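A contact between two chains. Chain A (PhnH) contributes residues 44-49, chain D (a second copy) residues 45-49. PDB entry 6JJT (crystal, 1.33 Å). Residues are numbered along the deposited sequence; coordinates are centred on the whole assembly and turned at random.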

# COMPACT_ATOMS: atom_id res chain seq x y z
N GLN A 44 2.09 7.38 -18.99
CA GLN A 44 1.19 8.35 -19.58
C GLN A 44 0.15 7.59 -20.40
O GLN A 44 0.56 6.81 -21.28
CB GLN A 44 2.04 9.30 -20.42
CG GLN A 44 1.20 10.34 -21.15
CD GLN A 44 1.96 11.51 -21.70
OE1 GLN A 44 3.18 11.62 -21.56
NE2 GLN A 44 1.22 12.40 -22.36
N SER A 45 -1.14 7.83 -20.15
CA SER A 45 -2.23 7.17 -20.86
C SER A 45 -3.29 8.21 -21.12
O SER A 45 -3.03 9.40 -20.90
CB SER A 45 -2.81 6.00 -20.10
OG SER A 45 -3.26 6.45 -18.84
N ASP A 46 -4.45 7.77 -21.62
CA ASP A 46 -5.52 8.67 -21.97
C ASP A 46 -5.89 9.56 -20.79
O ASP A 46 -6.60 9.15 -19.89
CB ASP A 46 -6.69 7.93 -22.59
CG ASP A 46 -7.02 8.58 -23.92
OD1 ASP A 46 -6.16 8.48 -24.83
OD2 ASP A 46 -8.08 9.23 -24.01
N ALA A 47 -5.41 10.82 -20.84
CA ALA A 47 -5.86 11.85 -19.92
C ALA A 47 -5.33 11.53 -18.51
O ALA A 47 -5.94 11.94 -17.56
CB ALA A 47 -7.39 11.97 -19.93
N GLN A 48 -4.22 10.81 -18.38
CA GLN A 48 -3.69 10.53 -17.04
C GLN A 48 -2.18 10.37 -17.10
O GLN A 48 -1.64 9.69 -17.97
CB GLN A 48 -4.32 9.24 -16.55
CG GLN A 48 -3.89 8.84 -15.17
CD GLN A 48 -4.60 7.57 -14.78
OE1 GLN A 48 -5.72 7.62 -14.26
NE2 GLN A 48 -3.97 6.44 -15.01
N ILE A 49 -1.50 10.88 -16.08
CA ILE A 49 -0.07 10.66 -15.95
C ILE A 49 0.22 10.17 -14.53
O ILE A 49 -0.32 10.70 -13.54
CB ILE A 49 0.77 11.93 -16.26
CG1 ILE A 49 0.37 13.18 -15.48
CG2 ILE A 49 0.83 12.18 -17.78
CD1 ILE A 49 1.23 14.42 -15.80
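Chain D (45-49) SDAQI

Two aspartates of like charge come close together across this contact: OD2 of Asp A46 and OD2 of Asp D46 lie 3.4 Å apart, and CG of Asp A46 is 3.1 Å from OD2 of Asp D46. Both oxygens are acceptors, so no hydrogen bond joins them, and nothing else in the two stretches neutralises the pair. The contact is made by the same segment in two copies of PhnH, brought together so that the turn of chain D packs against Ser A45, Asp A46 and Gln A48, and it buries 235 Å² with both sides summed.

In chain A the turn is a type II beta turn from Ser A45 to Gln A48. Asp A46 has phi/psi of -54/102°, and Ala A47 takes the left-handed values 70/26°. The strands leading in and out are paired by Ser A45 N to Gln A48 O at 2.9 Å and by Gln A48 N to Ser A45 O at 3.1 Å. Chain D turns differently over the same residues. Asp D46 (-62/-36°) and Ala D47 (-72/-37°) are both in right-handed, helix-like conformations, and although Ser D45 N still reaches Gln D48 O at 3.0 Å, the return bond from Gln D48 N to Ser D45 O is weak at 3.3 Å. The OG of Ser D45 also accepts a weak hydrogen bond from Ala D47 N at 3.4 Å. From residue 48 both chains run on as strands, with Gln D48 at -169/161° and Ile D49 at -112/121°.

The nearest CA atoms across the contact are those of Asp A46 and Ala D47, 5.0 Å apart, so the register is offset by one residue even though the two aspartate side chains and the two glutamine side chains meet like to like. Ala D47, buried in the assembly, points its CB toward chain A. That methyl group lies 3.5 Å from OG of Ser A45 and 3.7 Å from O of Asp A46, and NE2 of Gln A48 is 4.4 Å from the same CB. Ala A47 has no such role: its CB is directed sideways, and it makes no contact with the chain D stretch.

The polar grip comes from the glutamines. NE2 of Gln D48 donates to OE1 of Gln A48 at 3.1 Å (157°), and NE2 of Gln A48 donates to OE1 of Gln D48 at 3.0 Å (140°), a reciprocal pair in which each amide both gives and receives. The two side chains reach this arrangement by different routes. The CA-to-CB bond of Gln A48 points toward chain D, and its side chain is extended, with chi1 and chi2 both t; Gln D48 leaves its backbone sideways, with chi1 p and chi2 at -96°, and its end comes nearer to chain A. Water 1 adds a bridge: it donates to OE1 of Gln D48 at 3.0 Å and is hydrogen-bonded to OG of Ser A45 at 2.9 Å. Gln A44, Ile A49 and Ile D49 are out of reach of the opposing stretch.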

# COMPACT_ATOMS: atom_id res chain seq x y z
N SER D 45 -12.81 4.32 -17.32
CA SER D 45 -12.43 5.51 -18.08
C SER D 45 -11.60 5.02 -19.26
O SER D 45 -11.28 3.82 -19.32
CB SER D 45 -11.58 6.42 -17.24
OG SER D 45 -10.33 5.77 -17.03
N ASP D 46 -11.18 5.93 -20.15
CA ASP D 46 -10.46 5.45 -21.32
C ASP D 46 -9.17 4.74 -20.91
O ASP D 46 -8.77 3.78 -21.55
CB ASP D 46 -10.13 6.52 -22.37
CG ASP D 46 -9.80 5.91 -23.73
OD1 ASP D 46 -10.75 5.38 -24.39
OD2 ASP D 46 -8.61 5.91 -24.11
N ALA D 47 -8.53 5.25 -19.85
CA ALA D 47 -7.22 4.78 -19.42
C ALA D 47 -7.27 3.39 -18.76
O ALA D 47 -6.28 2.64 -18.92
CB ALA D 47 -6.63 5.79 -18.46
N GLN D 48 -8.34 3.07 -17.98
CA GLN D 48 -8.41 1.79 -17.28
C GLN D 48 -9.78 1.49 -16.67
O GLN D 48 -10.60 2.40 -16.53
CB GLN D 48 -7.35 1.75 -16.18
CG GLN D 48 -7.63 2.69 -15.01
CD GLN D 48 -6.91 4.01 -15.16
OE1 GLN D 48 -5.76 4.05 -15.61
NE2 GLN D 48 -7.54 5.11 -14.77
N ILE D 49 -10.03 0.18 -16.36
CA ILE D 49 -11.17 -0.38 -15.63
C ILE D 49 -10.75 -0.94 -14.26
O ILE D 49 -9.99 -1.91 -14.19
CB ILE D 49 -11.87 -1.52 -16.37
CG1 ILE D 49 -12.40 -1.01 -17.71
CG2 ILE D 49 -12.96 -2.18 -15.53
CD1 ILE D 49 -12.51 0.47 -17.61
O HOH W 1 -3.56 3.84 -17.62